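Side-chain contacts in cytosine deaminase (Klebsiella pneumoniae, PDB 4R85), which probably deaminates cytosine and 5-methylcytosine hydrolytically at a single iron(II) centre in an amidohydrolase-type barrel, where 5-methylcytosine is seen bound: residues Phe52-Ile57 with Gly104-Phe109; Arg258-Ser263 with Ala294-Ala299. All coordinates share one frame; numbering follows the deposited sequence.

Interaction 1 (Phe52-Ile57 with Gly104-Phe109); sequences FVEPHI and GMLRDF. With FE2 (Fe (II) ion), chain H.
The delta branches of Ile57 and Leu106 meet at 4.3 Å, CD1 to CD1, joining the end of strand 47-57 to the last turns of helix 92-108. Ile57 gets there extended, with CG1 anti to its backbone N (chi1 -173°) and CD1 continuing outward. The other branch of Leu106, CD2, approaches the aliphatic shank of Glu54, 4.4 Å from CG. At the far end the Phe52 ring carbon CD1 lies 3.4 Å from the carbonyl O of Phe109, which comes at the ring obliquely, while the Phe109 ring itself leads away. This is helix-on-strand packing in the TIM-barrel-like amidohydrolase fold: strand 47-57 pairs in parallel with strand 111-119, and helix 92-108 precedes that neighbour. Rotation about the CB-CG bond (chi2 41°) bends the Glu54 chain and brings OE2 back to its own strand, where its anti lone pair accepts the backbone N-H of His56, OE2 to N 2.9 Å; OE1 is taken by the backbone N of Gln307. His56 turns to the other side of the strand, its NE2 binding the iron(II) at 2.3 Å together with His58, His209, His241 and Asp308, while Ser240 holds its ND1.

Interaction 2 (Arg258-Ser263 with Ala294-Ala299); sequences RLLKAS and AELDRA
Leu260 and Leu296 supply the apolar part of this helix-to-helix contact. CD1 of Leu260 lies 4.1 Å from CD2 of Leu296, one methyl against another, and the two side chains cross obliquely. In both residues CG stands anti to the carbonyl carbon. The paths differ all the same: the CB of Leu260 already points at helix 293-298, whereas Leu296 starts off to one side and closes the distance only through its delta branch. Both leucines are buried and also rest on Phe267 of strand 266-269, so the pair lies over the barrel wall; Leu221 and Ala225 of helix 220-231 add to the packing on Leu260.

The polar part lies closer to solvent. Lys261 CG is anti to the backbone N and the chain then bends at chi2 (57°), which carries its end alongside the last residue of the other segment. CE passes 3.7 Å from the carbonyl O of Ala299, a van der Waals approach, and the ammonium NZ goes one residue further to hydrogen-bond the carbonyl O of Gly300. No hydrogen bond links the two segments themselves.

Within helix 250-263 the last residue turns its side chain back on the backbone: Ser263 OG donates to the carbonyl O of Leu260 at 2.8 Å, tilted 33° from the carbonyl plane, and also bonds the N of Ile265 just beyond the helix. Glu295 and Arg298, one turn apart, form only a long salt bridge.

Such packing between neighbouring helices on the outside of the barrel, each followed by a parallel strand (266-269 and 303-305), is characteristic of the TIM-barrel-like amidohydrolase fold.

Interaction 1 joins the strand wall to the helix layer of the barrel, and interaction 2 joins two helices within that layer. Their centres are 27 Å apart and their nearest atoms about 13 Å, with no touch between them. Interaction 1 is buried, centred about 8 Å from the middle of the chain, and includes an iron ligand; the side chain of Ile57 is about 8 Å from the bound 5-methylcytosine. Interaction 2 is centred about 19 Å out, on the helical exterior, and contains none of the metal or pocket residues. Contacts 52-57 with 104-109 and 258-263 with 294-299 thus illustrate helix-on-strand and helix-on-helix packing in one fold.

Interaction 1 (Phe52-Ile57 with Gly104-Phe109)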
ATOM      1  N   PHE A  52       0.340  14.796 -11.599  1.00 16.73           N
ATOM      2  CA  PHE A  52      -0.475  14.241 -10.532  1.00 17.45           C
ATOM      3  C   PHE A  52      -1.083  15.390  -9.728  1.00 18.13           C
ATOM      4  O   PHE A  52      -0.541  16.500  -9.705  1.00 17.48           O
ATOM      5  CB  PHE A  52       0.350  13.327  -9.629  1.00 14.67           C
ATOM      6  CG  PHE A  52       0.711  12.009 -10.266  1.00 15.68           C
ATOM      7  CD1 PHE A  52       2.033  11.662 -10.468  1.00 17.04           C
ATOM      8  CD2 PHE A  52      -0.280  11.117 -10.656  1.00 15.59           C
ATOM      9  CE1 PHE A  52       2.370  10.447 -11.051  1.00 18.60           C
ATOM     10  CE2 PHE A  52       0.046   9.905 -11.238  1.00 14.63           C
ATOM     11  CZ  PHE A  52       1.376   9.570 -11.438  1.00 18.61           C
ATOM     12  N   VAL A  53      -2.210  15.114  -9.079  1.00 18.27           N
ATOM     13  CA  VAL A  53      -2.892  16.098  -8.256  1.00 16.14           C
ATOM     14  C   VAL A  53      -2.977  15.577  -6.824  1.00 18.97           C
ATOM     15  O   VAL A  53      -3.214  14.394  -6.599  1.00 18.99           O
ATOM     16  CB  VAL A  53      -4.320  16.357  -8.793  1.00 19.96           C
ATOM     17  CG1 VAL A  53      -5.046  17.396  -7.947  1.00 18.00           C
ATOM     18  CG2 VAL A  53      -4.281  16.773 -10.259  1.00 16.25           C
ATOM     19  N   GLU A  54      -2.743  16.459  -5.859  1.00 16.92           N
ATOM     20  CA  GLU A  54      -2.987  16.142  -4.462  1.00 16.15           C
ATOM     21  C   GLU A  54      -4.138  17.020  -4.016  1.00 16.19           C
ATOM     22  O   GLU A  54      -3.924  18.145  -3.575  1.00 15.59           O
ATOM     23  CB  GLU A  54      -1.752  16.431  -3.612  1.00 13.57           C
ATOM     24  CG  GLU A  54      -1.991  16.191  -2.119  1.00 18.17           C
ATOM     25  CD  GLU A  54      -2.811  14.925  -1.867  1.00 28.03           C
ATOM     26  OE1 GLU A  54      -2.220  13.822  -1.885  1.00 29.86           O
ATOM     27  OE2 GLU A  54      -4.044  15.030  -1.664  1.00 23.96           O
ATOM     28  N   PRO A  55      -5.371  16.516  -4.142  1.00 13.87           N
ATOM     29  CA  PRO A  55      -6.549  17.361  -3.939  1.00 15.00           C
ATOM     30  C   PRO A  55      -6.945  17.515  -2.477  1.00 13.97           C
ATOM     31  O   PRO A  55      -7.937  18.191  -2.209  1.00 14.09           O
ATOM     32  CB  PRO A  55      -7.652  16.598  -4.684  1.00 14.01           C
ATOM     33  CG  PRO A  55      -7.242  15.154  -4.535  1.00 14.43           C
ATOM     34  CD  PRO A  55      -5.727  15.152  -4.571  1.00 17.10           C
ATOM     35  N   HIS A  56      -6.207  16.894  -1.562  1.00 11.73           N
ATOM     36  CA  HIS A  56      -6.549  16.970  -0.147  1.00 10.18           C
ATOM     37  C   HIS A  56      -5.371  16.598   0.747  1.00 12.18           C
ATOM     38  O   HIS A  56      -5.057  15.415   0.928  1.00 12.98           O
ATOM     39  CB  HIS A  56      -7.737  16.044   0.152  1.00 15.38           C
ATOM     40  CG  HIS A  56      -8.316  16.232   1.515  1.00 12.18           C
ATOM     41  ND1 HIS A  56      -9.658  16.474   1.725  1.00 12.37           N
ATOM     42  CD2 HIS A  56      -7.740  16.203   2.741  1.00 14.55           C
ATOM     43  CE1 HIS A  56      -9.882  16.590   3.021  1.00 18.06           C
ATOM     44  NE2 HIS A  56      -8.733  16.441   3.654  1.00 16.90           N
ATOM     45  N   ILE A  57      -4.742  17.612   1.328  1.00 12.62           N
ATOM     46  CA  ILE A  57      -3.630  17.416   2.254  1.00 11.24           C
ATOM     47  C   ILE A  57      -3.698  18.526   3.294  1.00 16.24           C
ATOM     48  O   ILE A  57      -4.277  19.579   3.020  1.00 13.55           O
ATOM     49  CB  ILE A  57      -2.283  17.438   1.494  1.00 17.35           C
ATOM     50  CG1 ILE A  57      -1.114  17.072   2.415  1.00 22.09           C
ATOM     51  CG2 ILE A  57      -2.077  18.785   0.782  1.00 15.48           C
ATOM     52  CD1 ILE A  57       0.113  16.564   1.652  1.00 18.25           C
ATOM     53  N   GLY A 104       8.073  20.081  -1.512  1.00 16.70           N
ATOM     54  CA  GLY A 104       9.219  19.476  -2.172  1.00 21.49           C
ATOM     55  C   GLY A 104       9.039  17.991  -2.434  1.00 26.12           C
ATOM     56  O   GLY A 104       9.335  17.508  -3.531  1.00 20.66           O
ATOM     57  N   MET A 105       8.535  17.267  -1.436  1.00 20.68           N
ATOM     58  CA  MET A 105       8.245  15.840  -1.590  1.00 15.65           C
ATOM     59  C   MET A 105       7.197  15.600  -2.662  1.00 18.12           C
ATOM     60  O   MET A 105       7.280  14.620  -3.406  1.00 17.14           O
ATOM     61  CB  MET A 105       7.697  15.234  -0.293  1.00 17.04           C
ATOM     62  CG  MET A 105       8.605  15.284   0.921  1.00 22.81           C
ATOM     63  SD  MET A 105       7.743  14.418   2.270  1.00 27.08           S
ATOM     64  CE  MET A 105       8.464  15.269   3.673  1.00 27.49           C
ATOM     65  N   LEU A 106       6.183  16.460  -2.712  1.00 14.25           N
ATOM     66  CA  LEU A 106       5.107  16.282  -3.686  1.00 16.35           C
ATOM     67  C   LEU A 106       5.637  16.525  -5.098  1.00 17.70           C
ATOM     68  O   LEU A 106       5.322  15.779  -6.023  1.00 16.69           O
ATOM     69  CB  LEU A 106       3.918  17.201  -3.382  1.00 15.77           C
ATOM     70  CG  LEU A 106       3.171  16.938  -2.066  1.00 22.13           C
ATOM     71  CD1 LEU A 106       2.292  18.127  -1.688  1.00 19.30           C
ATOM     72  CD2 LEU A 106       2.333  15.662  -2.180  1.00 18.57           C
ATOM     73  N   ARG A 107       6.447  17.573  -5.246  1.00 19.14           N
ATOM     74  CA  ARG A 107       7.124  17.889  -6.503  1.00 18.97           C
ATOM     75  C   ARG A 107       7.969  16.703  -6.970  1.00 23.68           C
ATOM     76  O   ARG A 107       7.967  16.356  -8.156  1.00 15.99           O
ATOM     77  CB  ARG A 107       8.005  19.134  -6.322  1.00 16.20           C
ATOM     78  CG  ARG A 107       8.851  19.546  -7.543  1.00 16.94           C
ATOM     79  CD  ARG A 107      10.245  18.920  -7.532  1.00 20.56           C
ATOM     80  NE  ARG A 107      10.833  18.878  -6.188  1.00 21.57           N
ATOM     81  CZ  ARG A 107      11.500  19.883  -5.631  1.00 25.81           C
ATOM     82  NH1 ARG A 107      11.664  21.017  -6.295  1.00 27.67           N
ATOM     83  NH2 ARG A 107      12.004  19.753  -4.408  1.00 27.44           N
ATOM     84  N   ASP A 108       8.700  16.094  -6.036  1.00 19.48           N
ATOM     85  CA  ASP A 108       9.538  14.942  -6.356  1.00 18.46           C
ATOM     86  C   ASP A 108       8.722  13.811  -6.967  1.00 21.98           C
ATOM     87  O   ASP A 108       9.245  13.019  -7.750  1.00 20.53           O
ATOM     88  CB  ASP A 108      10.275  14.419  -5.127  1.00 17.45           C
ATOM     89  CG  ASP A 108      11.427  15.319  -4.705  1.00 27.24           C
ATOM     90  OD1 ASP A 108      11.849  16.190  -5.508  1.00 25.49           O
ATOM     91  OD2 ASP A 108      11.916  15.140  -3.564  1.00 23.68           O
ATOM     92  N   PHE A 109       7.447  13.738  -6.605  1.00 18.67           N
ATOM     93  CA  PHE A 109       6.585  12.679  -7.102  1.00 15.57           C
ATOM     94  C   PHE A 109       5.575  13.131  -8.171  1.00 20.50           C
ATOM     95  O   PHE A 109       4.551  12.479  -8.386  1.00 19.80           O
ATOM     96  CB  PHE A 109       5.899  11.954  -5.940  1.00 15.31           C
ATOM     97  CG  PHE A 109       6.816  11.035  -5.196  1.00 17.69           C
ATOM     98  CD1 PHE A 109       7.189   9.817  -5.748  1.00 17.01           C
ATOM     99  CD2 PHE A 109       7.319  11.394  -3.947  1.00 19.76           C
ATOM    100  CE1 PHE A 109       8.048   8.960  -5.067  1.00 21.70           C
ATOM    101  CE2 PHE A 109       8.166  10.547  -3.256  1.00 20.11           C
ATOM    102  CZ  PHE A 109       8.529   9.322  -3.814  1.00 22.81           C
TER
HETATM  103 FE   FE2 H 502      -8.472  15.701   5.771  1.00 19.40          FE

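Interaction 2 (Arg258-Ser263 with Ala294-Ala299)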
ATOM      1  N   ARG A 258     -29.259   8.908  -5.548  1.00 15.74           N
ATOM      2  CA  ARG A 258     -30.017   9.680  -6.519  1.00 18.01           C
ATOM      3  C   ARG A 258     -29.754  11.173  -6.339  1.00 17.58           C
ATOM      4  O   ARG A 258     -29.562  11.902  -7.310  1.00 12.76           O
ATOM      5  CB  ARG A 258     -31.501   9.342  -6.402  1.00 19.02           C
ATOM      6  CG  ARG A 258     -31.764   7.856  -6.649  1.00 25.24           C
ATOM      7  CD  ARG A 258     -33.165   7.443  -6.233  1.00 26.67           C
ATOM      8  NE  ARG A 258     -34.173   7.941  -7.161  1.00 27.26           N
ATOM      9  CZ  ARG A 258     -34.499   7.337  -8.300  1.00 25.03           C
ATOM     10  NH1 ARG A 258     -35.430   7.857  -9.091  1.00 30.21           N
ATOM     11  NH2 ARG A 258     -33.885   6.221  -8.658  1.00 26.28           N
ATOM     12  N   LEU A 259     -29.736  11.621  -5.086  1.00 18.06           N
ATOM     13  CA  LEU A 259     -29.395  13.003  -4.764  1.00 11.12           C
ATOM     14  C   LEU A 259     -27.935  13.274  -5.116  1.00 13.61           C
ATOM     15  O   LEU A 259     -27.604  14.329  -5.659  1.00 14.91           O
ATOM     16  CB  LEU A 259     -29.594  13.262  -3.263  1.00 11.76           C
ATOM     17  CG  LEU A 259     -29.031  14.587  -2.734  1.00 10.74           C
ATOM     18  CD1 LEU A 259     -29.596  15.779  -3.514  1.00 11.15           C
ATOM     19  CD2 LEU A 259     -29.324  14.729  -1.235  1.00 10.57           C
ATOM     20  N   LEU A 260     -27.055  12.326  -4.796  1.00 10.56           N
ATOM     21  CA  LEU A 260     -25.629  12.547  -5.009  1.00 13.64           C
ATOM     22  C   LEU A 260     -25.359  12.794  -6.488  1.00 17.32           C
ATOM     23  O   LEU A 260     -24.628  13.720  -6.840  1.00 14.92           O
ATOM     24  CB  LEU A 260     -24.791  11.377  -4.490  1.00 11.92           C
ATOM     25  CG  LEU A 260     -24.815  11.118  -2.981  1.00 14.75           C
ATOM     26  CD1 LEU A 260     -23.785  10.052  -2.603  1.00 15.35           C
ATOM     27  CD2 LEU A 260     -24.545  12.414  -2.190  1.00 15.00           C
ATOM     28  N   LYS A 261     -25.978  11.978  -7.342  1.00 15.42           N
ATOM     29  CA  LYS A 261     -25.876  12.152  -8.788  1.00 16.73           C
ATOM     30  C   LYS A 261     -26.451  13.489  -9.254  1.00 19.34           C
ATOM     31  O   LYS A 261     -25.819  14.205 -10.033  1.00 20.63           O
ATOM     32  CB  LYS A 261     -26.593  11.013  -9.517  1.00 18.64           C
ATOM     33  CG  LYS A 261     -26.460  11.087 -11.031  1.00 29.56           C
ATOM     34  CD  LYS A 261     -24.990  11.087 -11.430  1.00 41.83           C
ATOM     35  CE  LYS A 261     -24.806  10.978 -12.936  1.00 50.04           C
ATOM     36  NZ  LYS A 261     -23.386  11.227 -13.306  1.00 53.52           N
ATOM     37  N   ALA A 262     -27.654  13.814  -8.787  1.00 16.39           N
ATOM     38  CA  ALA A 262     -28.332  15.038  -9.206  1.00 16.33           C
ATOM     39  C   ALA A 262     -27.573  16.286  -8.744  1.00 17.40           C
ATOM     40  O   ALA A 262     -27.588  17.313  -9.424  1.00 15.34           O
ATOM     41  CB  ALA A 262     -29.756  15.060  -8.679  1.00 17.41           C
ATOM     42  N   SER A 263     -26.895  16.192  -7.602  1.00 14.65           N
ATOM     43  CA  SER A 263     -26.227  17.361  -7.021  1.00 15.34           C
ATOM     44  C   SER A 263     -24.986  17.773  -7.812  1.00 15.80           C
ATOM     45  O   SER A 263     -24.624  18.954  -7.860  1.00 15.84           O
ATOM     46  CB  SER A 263     -25.833  17.086  -5.571  1.00 14.97           C
ATOM     47  OG  SER A 263     -24.704  16.225  -5.517  1.00 14.13           O
ATOM     48  N   ALA A 294     -15.888   2.663  -5.487  1.00  9.95           N
ATOM     49  CA  ALA A 294     -16.197   1.957  -6.731  1.00 16.26           C
ATOM     50  C   ALA A 294     -17.643   2.221  -7.158  1.00 18.55           C
ATOM     51  O   ALA A 294     -17.941   2.419  -8.339  1.00 14.02           O
ATOM     52  CB  ALA A 294     -15.945   0.466  -6.576  1.00 21.12           C
ATOM     53  N   GLU A 295     -18.531   2.241  -6.175  1.00 12.51           N
ATOM     54  CA  GLU A 295     -19.954   2.425  -6.408  1.00 14.07           C
ATOM     55  C   GLU A 295     -20.282   3.864  -6.871  1.00 16.16           C
ATOM     56  O   GLU A 295     -21.098   4.066  -7.785  1.00 12.89           O
ATOM     57  CB  GLU A 295     -20.731   2.038  -5.141  1.00 14.54           C
ATOM     58  CG  GLU A 295     -20.682   0.527  -4.791  1.00 21.66           C
ATOM     59  CD  GLU A 295     -19.322   0.028  -4.252  1.00 26.21           C
ATOM     60  OE1 GLU A 295     -18.491   0.845  -3.786  1.00 19.56           O
ATOM     61  OE2 GLU A 295     -19.090  -1.209  -4.283  1.00 21.81           O
ATOM     62  N   LEU A 296     -19.650   4.858  -6.251  1.00 11.94           N
ATOM     63  CA  LEU A 296     -19.766   6.236  -6.739  1.00 11.59           C
ATOM     64  C   LEU A 296     -19.327   6.345  -8.212  1.00 11.19           C
ATOM     65  O   LEU A 296     -20.028   6.925  -9.043  1.00 10.64           O
ATOM     66  CB  LEU A 296     -18.911   7.175  -5.893  1.00  9.72           C
ATOM     67  CG  LEU A 296     -19.403   7.328  -4.454  1.00 14.58           C
ATOM     68  CD1 LEU A 296     -18.295   7.862  -3.542  1.00 14.69           C
ATOM     69  CD2 LEU A 296     -20.611   8.247  -4.437  1.00 15.03           C
ATOM     70  N   ASP A 297     -18.161   5.786  -8.517  1.00 10.90           N
ATOM     71  CA  ASP A 297     -17.602   5.883  -9.863  1.00 11.46           C
ATOM     72  C   ASP A 297     -18.496   5.190 -10.900  1.00 14.83           C
ATOM     73  O   ASP A 297     -18.721   5.722 -11.987  1.00 12.52           O
ATOM     74  CB  ASP A 297     -16.183   5.296  -9.888  1.00 14.16           C
ATOM     75  CG  ASP A 297     -15.578   5.281 -11.282  1.00 22.33           C
ATOM     76  OD1 ASP A 297     -15.568   4.201 -11.920  1.00 23.85           O
ATOM     77  OD2 ASP A 297     -15.117   6.348 -11.746  1.00 19.93           O
ATOM     78  N   ARG A 298     -19.004   4.010 -10.560  1.00 17.55           N
ATOM     79  CA  ARG A 298     -19.931   3.299 -11.433  1.00 16.45           C
ATOM     80  C   ARG A 298     -21.213   4.076 -11.674  1.00 17.70           C
ATOM     81  O   ARG A 298     -21.826   3.958 -12.735  1.00 15.64           O
ATOM     82  CB  ARG A 298     -20.234   1.895 -10.897  1.00 18.06           C
ATOM     83  CG  ARG A 298     -19.023   0.985 -10.932  1.00 29.87           C
ATOM     84  CD  ARG A 298     -19.351  -0.472 -10.625  1.00 40.32           C
ATOM     85  NE  ARG A 298     -18.128  -1.210 -10.323  1.00 46.21           N
ATOM     86  CZ  ARG A 298     -17.795  -1.651  -9.111  1.00 44.16           C
ATOM     87  NH1 ARG A 298     -18.613  -1.456  -8.083  1.00 44.51           N
ATOM     88  NH2 ARG A 298     -16.651  -2.306  -8.933  1.00 32.59           N
ATOM     89  N   ALA A 299     -21.604   4.880 -10.691  1.00 15.31           N
ATOM     90  CA  ALA A 299     -22.801   5.709 -10.789  1.00 19.23           C
ATOM     91  C   ALA A 299     -22.555   6.972 -11.621  1.00 18.83           C
ATOM     92  O   ALA A 299     -23.473   7.755 -11.846  1.00 18.18           O
ATOM     93  CB  ALA A 299     -23.300   6.088  -9.388  1.00 11.68           C
TER